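Local coordinates for multicopper oxidase (Pseudomonas thermotolerans, PDB 6VOW), which probably couples the one-electron oxidation of phenolic, laccase-type substrates to the four-electron reduction of dioxygen to water at its copper centres, at residues A[390-393]-A[394-397]; A[415-418]-A[419-423]; A[440-443]-A[444-447]. All coordinates share one frame; numbering follows the deposited sequence.

Contact 1: A[390-393]-A[394-397]; sequences IHLH and GMVF. With CU (copper (II) ion), chain C; C2O (Cu-O-Cu linkage), chain B.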
ATOM      1  N   ILE A 390       9.383   2.982  -3.140  1.00 45.79           N
ATOM      2  CA  ILE A 390      10.206   2.983  -1.992  1.00 42.84           C
ATOM      3  C   ILE A 390       9.365   3.392  -0.845  1.00 51.27           C
ATOM      4  O   ILE A 390       8.794   4.508  -0.838  1.00 50.76           O
ATOM      5  CB  ILE A 390      11.326   3.957  -2.094  1.00 44.85           C
ATOM      6  CG1 ILE A 390      12.276   3.570  -3.286  1.00 44.60           C
ATOM      7  CG2 ILE A 390      12.062   4.020  -0.735  1.00 57.74           C
ATOM      8  CD1 ILE A 390      13.196   2.423  -3.069  1.00 40.03           C
ATOM      9  N   HIS A 391       9.398   2.558   0.166  1.00 49.55           N
ATOM     10  CA  HIS A 391       8.511   2.722   1.309  1.00 44.86           C
ATOM     11  C   HIS A 391       9.257   2.841   2.651  1.00 45.41           C
ATOM     12  O   HIS A 391      10.277   2.202   2.871  1.00 51.95           O
ATOM     13  CB  HIS A 391       7.614   1.527   1.240  1.00 50.08           C
ATOM     14  CG  HIS A 391       6.760   1.362   2.420  1.00 54.08           C
ATOM     15  ND1 HIS A 391       5.699   2.197   2.688  1.00 58.09           N
ATOM     16  CD2 HIS A 391       6.759   0.423   3.391  1.00 47.43           C
ATOM     17  CE1 HIS A 391       5.103   1.806   3.801  1.00 46.43           C
ATOM     18  NE2 HIS A 391       5.719   0.734   4.236  1.00 37.43           N
ATOM     19  N   LEU A 392       8.780   3.682   3.545  1.00 39.37           N
ATOM     20  CA  LEU A 392       9.364   3.814   4.894  1.00 33.83           C
ATOM     21  C   LEU A 392       8.290   3.456   5.909  1.00 38.38           C
ATOM     22  O   LEU A 392       7.217   3.998   5.862  1.00 44.00           O
ATOM     23  CB  LEU A 392       9.746   5.240   5.100  1.00 37.42           C
ATOM     24  CG  LEU A 392      10.405   5.581   6.395  1.00 42.23           C
ATOM     25  CD1 LEU A 392      11.623   4.660   6.655  1.00 45.08           C
ATOM     26  CD2 LEU A 392      10.778   7.020   6.281  1.00 49.08           C
ATOM     27  N   HIS A 393       8.613   2.570   6.840  1.00 36.71           N
ATOM     28  CA  HIS A 393       7.770   2.300   7.938  1.00 38.68           C
ATOM     29  C   HIS A 393       7.788   3.402   8.935  1.00 44.31           C
ATOM     30  O   HIS A 393       8.793   4.170   9.031  1.00 42.78           O
ATOM     31  CB  HIS A 393       8.353   1.189   8.688  1.00 39.04           C
ATOM     32  CG  HIS A 393       8.221  -0.078   8.006  1.00 43.07           C
ATOM     33  ND1 HIS A 393       7.983  -1.246   8.683  1.00 50.18           N
ATOM     34  CD2 HIS A 393       8.206  -0.370   6.691  1.00 46.47           C
ATOM     35  CE1 HIS A 393       7.823  -2.218   7.815  1.00 52.40           C
ATOM     36  NE2 HIS A 393       7.954  -1.697   6.609  1.00 54.40           N
ATOM     37  N   GLY A 394       6.697   3.439   9.712  1.00 44.16           N
ATOM     38  CA  GLY A 394       6.687   4.174  10.964  1.00 51.87           C
ATOM     39  C   GLY A 394       6.395   5.619  10.861  1.00 55.10           C
ATOM     40  O   GLY A 394       6.018   6.210  11.844  1.00 45.49           O
ATOM     41  N   MET A 395       6.618   6.159   9.671  1.00 53.60           N
ATOM     42  CA  MET A 395       6.699   7.551   9.423  1.00 51.07           C
ATOM     43  C   MET A 395       6.170   7.879   8.062  1.00 53.97           C
ATOM     44  O   MET A 395       6.094   7.055   7.169  1.00 53.98           O
ATOM     45  CB  MET A 395       8.130   7.993   9.495  1.00 54.61           C
ATOM     46  CG  MET A 395       8.535   8.458  10.891  1.00 67.10           C
ATOM     47  SD  MET A 395      10.098   7.831  11.525  1.00 84.61           S
ATOM     48  CE  MET A 395      11.283   8.227  10.268  1.00 59.02           C
ATOM     49  N   VAL A 396       5.792   9.129   7.943  1.00 42.72           N
ATOM     50  CA  VAL A 396       5.262   9.650   6.720  1.00 45.71           C
ATOM     51  C   VAL A 396       6.242  10.681   6.208  1.00 47.67           C
ATOM     52  O   VAL A 396       6.687  11.520   6.979  1.00 48.20           O
ATOM     53  CB  VAL A 396       3.902  10.268   7.022  1.00 50.39           C
ATOM     54  CG1 VAL A 396       3.618  11.396   6.103  1.00 49.81           C
ATOM     55  CG2 VAL A 396       2.834   9.186   6.876  1.00 65.80           C
ATOM     56  N   PHE A 397       6.581  10.636   4.927  1.00 42.36           N
ATOM     57  CA  PHE A 397       7.456  11.669   4.423  1.00 49.07           C
ATOM     58  C   PHE A 397       6.683  12.505   3.431  1.00 45.60           C
ATOM     59  O   PHE A 397       5.647  12.085   2.913  1.00 57.63           O
ATOM     60  CB  PHE A 397       8.755  11.105   3.820  1.00 50.20           C
ATOM     61  CG  PHE A 397       8.529  10.049   2.799  1.00 51.03           C
ATOM     62  CD1 PHE A 397       8.233  10.383   1.491  1.00 47.59           C
ATOM     63  CD2 PHE A 397       8.618   8.710   3.147  1.00 48.96           C
ATOM     64  CE1 PHE A 397       8.002   9.349   0.551  1.00 51.64           C
ATOM     65  CE2 PHE A 397       8.432   7.707   2.245  1.00 51.59           C
ATOM     66  CZ  PHE A 397       8.128   8.013   0.935  1.00 51.73           C
TER
HETATM   67 CU    CU C 502       5.035  -0.418   5.685  1.00 48.19          CU
HETATM   68 CU2  C2O B 501       3.547  -2.636   2.938  1.00 46.92          CU
HETATM   69 CU3  C2O B 501       7.662  -3.087   4.941  1.00 49.24          CU
HETATM   70  O1  C2O B 501       5.669  -2.755   3.838  1.00 42.25           O
HETATM   71  O   HOH W   1       4.824   4.414   6.899  0.50 31.62           O

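Contact 2: A[415-418]-A[419-423]; sequences YLLG and KNETA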
ATOM      1  N   TYR A 415       7.189   6.396  -2.227  1.00 46.16           N
ATOM      2  CA  TYR A 415       7.454   7.152  -3.437  1.00 49.86           C
ATOM      3  C   TYR A 415       7.876   6.192  -4.542  1.00 48.24           C
ATOM      4  O   TYR A 415       8.797   5.410  -4.375  1.00 46.83           O
ATOM      5  CB  TYR A 415       8.553   8.182  -3.271  1.00 46.29           C
ATOM      6  CG  TYR A 415       8.679   9.021  -4.509  1.00 54.73           C
ATOM      7  CD1 TYR A 415       7.591   9.824  -4.911  1.00 53.70           C
ATOM      8  CD2 TYR A 415       9.839   9.016  -5.311  1.00 50.19           C
ATOM      9  CE1 TYR A 415       7.639  10.587  -6.049  1.00 52.86           C
ATOM     10  CE2 TYR A 415       9.896   9.806  -6.486  1.00 49.71           C
ATOM     11  CZ  TYR A 415       8.791  10.605  -6.842  1.00 56.23           C
ATOM     12  OH  TYR A 415       8.740  11.435  -7.990  1.00 58.92           O
ATOM     13  N   LEU A 416       7.211   6.270  -5.672  1.00 46.88           N
ATOM     14  CA  LEU A 416       7.553   5.412  -6.822  1.00 47.93           C
ATOM     15  C   LEU A 416       8.747   6.053  -7.580  1.00 46.94           C
ATOM     16  O   LEU A 416       8.624   7.043  -8.368  1.00 50.76           O
ATOM     17  CB  LEU A 416       6.287   5.174  -7.706  1.00 44.23           C
ATOM     18  CG  LEU A 416       6.367   4.231  -8.888  1.00 43.02           C
ATOM     19  CD1 LEU A 416       6.794   2.820  -8.528  1.00 46.58           C
ATOM     20  CD2 LEU A 416       5.036   4.215  -9.597  1.00 44.13           C
ATOM     21  N   LEU A 417       9.899   5.485  -7.292  1.00 45.32           N
ATOM     22  CA  LEU A 417      11.163   6.035  -7.697  1.00 44.87           C
ATOM     23  C   LEU A 417      11.523   5.551  -9.067  1.00 45.27           C
ATOM     24  O   LEU A 417      11.888   4.370  -9.252  1.00 49.85           O
ATOM     25  CB  LEU A 417      12.224   5.621  -6.719  1.00 47.36           C
ATOM     26  CG  LEU A 417      13.510   6.421  -6.849  1.00 46.05           C
ATOM     27  CD1 LEU A 417      13.277   7.887  -6.629  1.00 45.93           C
ATOM     28  CD2 LEU A 417      14.496   5.854  -5.794  1.00 50.97           C
ATOM     29  N   GLY A 418      11.405   6.455 -10.035  1.00 38.69           N
ATOM     30  CA  GLY A 418      11.518   6.074 -11.431  1.00 43.06           C
ATOM     31  C   GLY A 418      12.933   5.709 -11.750  1.00 53.35           C
ATOM     32  O   GLY A 418      13.839   5.817 -10.905  1.00 48.04           O
ATOM     33  N   LYS A 419      13.042   5.226 -12.987  1.00 68.84           N
ATOM     34  CA  LYS A 419      14.260   4.821 -13.633  1.00 59.50           C
ATOM     35  C   LYS A 419      15.171   5.999 -13.618  1.00 53.94           C
ATOM     36  O   LYS A 419      14.781   7.077 -14.061  1.00 59.45           O
ATOM     37  CB  LYS A 419      13.968   4.505 -15.078  1.00 60.96           C
ATOM     38  CG  LYS A 419      12.984   3.362 -15.372  1.00 63.96           C
ATOM     39  CD  LYS A 419      12.980   3.146 -16.891  1.00 62.18           C
ATOM     40  CE  LYS A 419      12.001   2.127 -17.441  1.00 67.39           C
ATOM     41  NZ  LYS A 419      12.067   0.853 -16.668  1.00 70.82           N
ATOM     42  N   ASN A 420      16.381   5.797 -13.107  1.00 66.72           N
ATOM     43  CA  ASN A 420      17.375   6.859 -12.967  1.00 63.91           C
ATOM     44  C   ASN A 420      16.860   8.122 -12.323  1.00 64.36           C
ATOM     45  O   ASN A 420      17.360   9.182 -12.592  1.00 65.63           O
ATOM     46  CB  ASN A 420      17.972   7.201 -14.323  1.00 66.01           C
ATOM     47  CG  ASN A 420      19.080   6.264 -14.740  1.00 79.93           C
ATOM     48  OD1 ASN A 420      19.429   5.279 -14.053  1.00 79.80           O
ATOM     49  ND2 ASN A 420      19.629   6.549 -15.920  1.00 85.50           N
ATOM     50  N   GLU A 421      15.852   8.033 -11.481  1.00 65.82           N
ATOM     51  CA  GLU A 421      15.313   9.240 -10.896  1.00 58.14           C
ATOM     52  C   GLU A 421      16.080   9.595  -9.594  1.00 60.05           C
ATOM     53  O   GLU A 421      16.421   8.721  -8.782  1.00 55.99           O
ATOM     54  CB  GLU A 421      13.811   9.072 -10.653  1.00 67.63           C
ATOM     55  CG  GLU A 421      13.155  10.243  -9.947  1.00 58.04           C
ATOM     56  CD  GLU A 421      11.652  10.097  -9.711  1.00 65.72           C
ATOM     57  OE1 GLU A 421      10.971   9.056 -10.063  1.00 54.12           O
ATOM     58  OE2 GLU A 421      11.143  11.104  -9.150  1.00 71.25           O
ATOM     59  N   THR A 422      16.342  10.889  -9.384  1.00 62.06           N
ATOM     60  CA  THR A 422      16.743  11.365  -8.038  1.00 66.06           C
ATOM     61  C   THR A 422      15.631  12.225  -7.443  1.00 68.16           C
ATOM     62  O   THR A 422      15.441  13.358  -7.893  1.00 61.39           O
ATOM     63  CB  THR A 422      18.035  12.184  -8.015  1.00 62.36           C
ATOM     64  OG1 THR A 422      19.153  11.320  -8.273  1.00 64.21           O
ATOM     65  CG2 THR A 422      18.221  12.860  -6.640  1.00 62.29           C
ATOM     66  N   ALA A 423      14.945  11.693  -6.415  1.00 65.94           N
ATOM     67  CA  ALA A 423      13.888  12.433  -5.683  1.00 63.22           C
ATOM     68  C   ALA A 423      14.288  12.846  -4.221  1.00 61.74           C
ATOM     69  O   ALA A 423      15.093  12.198  -3.505  1.00 54.75           O
ATOM     70  CB  ALA A 423      12.572  11.663  -5.741  1.00 59.70           C
TER

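Contact 3: A[440-443]-A[444-447]; sequences HVID and HMET. With CU (copper (II) ion), chain D; C2O (Cu-O-Cu linkage), chain B.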
ATOM      1  N   HIS A 440       8.975  -1.714  -2.289  1.00 41.37           N
ATOM      2  CA  HIS A 440       7.763  -2.535  -2.023  1.00 38.86           C
ATOM      3  C   HIS A 440       7.378  -3.541  -3.164  1.00 44.77           C
ATOM      4  O   HIS A 440       6.247  -4.113  -3.213  1.00 46.07           O
ATOM      5  CB  HIS A 440       6.630  -1.619  -1.583  1.00 37.65           C
ATOM      6  CG  HIS A 440       5.768  -2.247  -0.516  1.00 42.87           C
ATOM      7  ND1 HIS A 440       4.933  -3.311  -0.790  1.00 50.51           N
ATOM      8  CD2 HIS A 440       5.694  -2.037   0.826  1.00 46.22           C
ATOM      9  CE1 HIS A 440       4.368  -3.712   0.338  1.00 54.48           C
ATOM     10  NE2 HIS A 440       4.794  -2.939   1.327  1.00 53.08           N
ATOM     11  N   VAL A 441       8.341  -3.760  -4.075  1.00 44.24           N
ATOM     12  CA  VAL A 441       8.268  -4.837  -5.064  1.00 42.40           C
ATOM     13  C   VAL A 441       8.894  -5.891  -4.218  1.00 43.37           C
ATOM     14  O   VAL A 441      10.079  -5.747  -3.782  1.00 45.01           O
ATOM     15  CB  VAL A 441       9.079  -4.551  -6.342  1.00 45.87           C
ATOM     16  CG1 VAL A 441       9.228  -5.803  -7.176  1.00 44.64           C
ATOM     17  CG2 VAL A 441       8.358  -3.500  -7.211  1.00 40.66           C
ATOM     18  N   ILE A 442       8.069  -6.883  -3.881  1.00 39.54           N
ATOM     19  CA  ILE A 442       8.404  -7.791  -2.774  1.00 50.20           C
ATOM     20  C   ILE A 442       9.662  -8.602  -3.062  1.00 46.85           C
ATOM     21  O   ILE A 442      10.478  -8.816  -2.186  1.00 60.37           O
ATOM     22  CB  ILE A 442       7.235  -8.737  -2.397  1.00 52.51           C
ATOM     23  CG1 ILE A 442       5.922  -7.968  -2.094  1.00 51.61           C
ATOM     24  CG2 ILE A 442       7.659  -9.636  -1.237  1.00 56.74           C
ATOM     25  CD1 ILE A 442       6.025  -6.980  -0.913  1.00 47.52           C
ATOM     26  N   ASP A 443       9.817  -9.024  -4.290  1.00 58.54           N
ATOM     27  CA  ASP A 443      11.113  -9.520  -4.842  1.00 56.71           C
ATOM     28  C   ASP A 443      12.339  -8.700  -4.623  1.00 51.25           C
ATOM     29  O   ASP A 443      13.363  -9.235  -4.281  1.00 66.83           O
ATOM     30  CB  ASP A 443      10.981  -9.599  -6.354  1.00 56.65           C
ATOM     31  CG  ASP A 443      10.576 -10.903  -6.790  1.00 67.53           C
ATOM     32  OD1 ASP A 443      10.080 -11.685  -5.966  1.00 73.93           O
ATOM     33  OD2 ASP A 443      10.791 -11.174  -7.968  1.00 82.65           O
ATOM     34  N   HIS A 444      12.278  -7.415  -4.865  1.00 50.61           N
ATOM     35  CA  HIS A 444      13.447  -6.591  -4.638  1.00 48.93           C
ATOM     36  C   HIS A 444      13.742  -6.463  -3.191  1.00 54.09           C
ATOM     37  O   HIS A 444      14.915  -6.395  -2.859  1.00 53.97           O
ATOM     38  CB  HIS A 444      13.271  -5.196  -5.166  1.00 45.20           C
ATOM     39  CG  HIS A 444      13.195  -5.142  -6.636  1.00 47.61           C
ATOM     40  ND1 HIS A 444      12.961  -3.972  -7.295  1.00 58.00           N
ATOM     41  CD2 HIS A 444      13.280  -6.111  -7.583  1.00 51.34           C
ATOM     42  CE1 HIS A 444      12.951  -4.199  -8.596  1.00 49.87           C
ATOM     43  NE2 HIS A 444      13.126  -5.491  -8.796  1.00 51.10           N
ATOM     44  N   MET A 445      12.692  -6.387  -2.347  1.00 50.48           N
ATOM     45  CA  MET A 445      12.867  -6.256  -0.918  1.00 48.87           C
ATOM     46  C   MET A 445      13.525  -7.530  -0.446  1.00 50.46           C
ATOM     47  O   MET A 445      14.466  -7.474   0.328  1.00 53.81           O
ATOM     48  CB  MET A 445      11.522  -6.091  -0.202  1.00 54.78           C
ATOM     49  CG  MET A 445      11.555  -6.232   1.328  1.00 55.60           C
ATOM     50  SD  MET A 445       9.858  -6.312   1.971  1.00 58.76           S
ATOM     51  CE  MET A 445       9.679  -8.064   1.763  1.00 59.08           C
ATOM     52  N   GLU A 446      13.039  -8.678  -0.925  1.00 53.37           N
ATOM     53  CA  GLU A 446      13.618  -9.963  -0.498  1.00 47.89           C
ATOM     54  C   GLU A 446      14.976 -10.262  -1.076  1.00 62.02           C
ATOM     55  O   GLU A 446      15.681 -11.137  -0.498  1.00 52.32           O
ATOM     56  CB  GLU A 446      12.710 -11.146  -0.771  1.00 52.95           C
ATOM     57  CG  GLU A 446      11.514 -11.250   0.215  1.00 62.12           C
ATOM     58  CD  GLU A 446      10.604 -12.454  -0.093  1.00 64.47           C
ATOM     59  OE1 GLU A 446       9.498 -12.490   0.494  1.00 74.52           O
ATOM     60  OE2 GLU A 446      10.946 -13.366  -0.918  1.00 68.89           O
ATOM     61  N   THR A 447      15.364  -9.600  -2.187  1.00 49.09           N
ATOM     62  CA  THR A 447      16.660  -9.883  -2.787  1.00 45.62           C
ATOM     63  C   THR A 447      17.579  -8.736  -2.514  1.00 49.78           C
ATOM     64  O   THR A 447      18.439  -8.459  -3.338  1.00 51.18           O
ATOM     65  CB  THR A 447      16.559 -10.220  -4.294  1.00 52.16           C
ATOM     66  OG1 THR A 447      15.996  -9.135  -5.066  1.00 53.80           O
ATOM     67  CG2 THR A 447      15.710 -11.459  -4.446  1.00 47.36           C
TER
HETATM   68 CU    CU D 503      12.388  -2.188  -6.415  1.00 51.46          CU
HETATM   69 CU2  C2O B 501       3.547  -2.636   2.938  1.00 46.92          CU
HETATM   70 CU3  C2O B 501       7.662  -3.087   4.941  1.00 49.24          CU
HETATM   71  O1  C2O B 501       5.669  -2.755   3.838  1.00 42.25           O

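Contact 1: A[390-393]-A[394-397]
The His-X-His copper motif of the multicopper oxidases, carried on the end of strand 388-392, runs here straight into the turn where Leu-392 meets Met-395 and Phe-397. Its two histidines serve different metals of the trinuclear cluster. His-391 NE2 binds a single copper at 2.0 Å, a metal it shares with His-94, while His-393 NE2 lies 2.2 Å from CU3 of the Cu-O-Cu linkage, which His-138 and His-438 also bind. With NE2 on copper and ND1 hydrogen-bonded to Asp-105, the ring of His-393 is held at both nitrogens, which limits its rotation. Leu-392, between the two histidines, turns its side chain to the other side of the strand. There its CB meets the rim of the Phe-397 ring in the ring plane, 4.0 Å from CE2, and its CD2 lies 4.2 Å from Met-395 CE. Phe-397 holds CG between its backbone N and carbonyl carbon (chi1 52°), which turns the ring back across the loop, edge first, toward Leu-392. An alanine in place of Phe-397 would probably open a gap beside Leu-392 CB and leave that side chain freer to shift. Across the loop, one water donates to Leu-392 O at 2.6 Å and to Met-395 O at 2.9 Å, satisfying two buried carbonyls. Leu-392, Met-395 and Phe-397 all pack on Leu-427 of strand 422-428, while Leu-392 also touches Phe-437 of strand 433-439.

Contact 2: A[415-418]-A[419-423]
Two side chains with CG anti to the backbone N, Tyr-415 (chi1 -174°) and Glu-421 (chi1 176°), reach toward each other from opposite directions. The glutamate is extended through CB and CG as well, which carries its carboxylate back across the chain reversal to the strand that precedes it. There the two oxygens divide their work. Glu-421 OE1 accepts a hydrogen bond from Gly-418 N at 2.6 Å, received on the anti side of the carboxylate and somewhat out of its plane. Glu-421 OE2 takes the hydroxyl of Tyr-415, with OH to OE2 at 2.7 Å, although the position of OE2 is less sure. This oxygen lies at the edge of the tyrosine ring, close to its plane, while ring and carboxylate planes stand 77° apart. If both bonds hold, the buried carboxylate probably has little freedom to rotate.

The reversal itself is a type II beta turn from Gly-418 to Glu-421, leading from strand 414-417 to strand 422-428. Glu-421 N closes it by donating to Gly-418 O at 3.0 Å. These strands belong to different sheets of the cupredoxin domain, so the turn carries the chain from one layer of the beta sandwich to the other. Between the layers, Ala-423 CB sits 3.3 Å from Tyr-415 CE2 and 3.9 Å from Leu-417 CD1. Leu-417 reaches inward with CD1, which also passes 4.1 Å from Glu-421 CG, adding an apolar flank to the glutamate's chain. Tyr-415 packs further on Phe-397 and Val-399 of strand 397-402, and Leu-417 on Leu-380 of strand 375-382. At the outer end of the turn, Lys-419 directs NZ to the backbone oxygen of Gln-385.

Contact 3: A[440-443]-A[444-447]
The C-terminal copper-binding segment of the multicopper oxidases closes its mononuclear, type 1 site here, where Val-441 lies against the ring of His-444. Val-441 CG1 stands over the centre of one ring face, 4.0 Å from the centroid and 7° off the normal, a CH-pi contact. With CG anti to the carbonyl carbon (chi1 -68°), His-444 runs alongside the valine and presents ND1 to the copper at 2.1 Å; Cys-439 and His-388 bind the same copper. His-440, by contrast, faces away, its NE2 2.1 Å from CU2 of the Cu-O-Cu linkage. Val-441 occupies the N-cap position of helix 442-446, and its carbonyl O accepts Met-445 N at 3.0 Å, besides a weak bond from His-444 N. Met-445, bent at chi3, brings CE to 3.9 Å from Ile-442 CG2. At the other end, Thr-447 OG1 turns back to donate to Asp-443 O at 2.7 Å, beside a weak bond from Thr-447 N to the same oxygen. Ile-442 rests on Ala-142 and Leu-145 of helix 141-146, Asp-443 and Thr-447 touch Ala-191 of helix 188-191, and Val-441 packs on Pro-389 of strand 388-392.

In the fold
Contacts 1 and 3 meet at the Cu-O-Cu linkage, to which both supply histidines: His-391 CD2 lies 3.7 Å from His-440 CD2, and the two rings meet edge to face. Contact 3 also reaches the mononuclear copper, so it spans both kinds of metal site, consistent with electrons passing from the one to the other. Contact 2 stands farther off, the Leu-416 side chain about 8 Å from a copper, yet it adjoins contact 1: strand 414-417 neighbours strand 388-392, with Ile-390 N 2.8 Å from Tyr-415 O and Ile-390 CG1 4.0 Å from Leu-417 CB. Contacts 2 and 3 do not touch, their nearest atoms being about 7 Å apart.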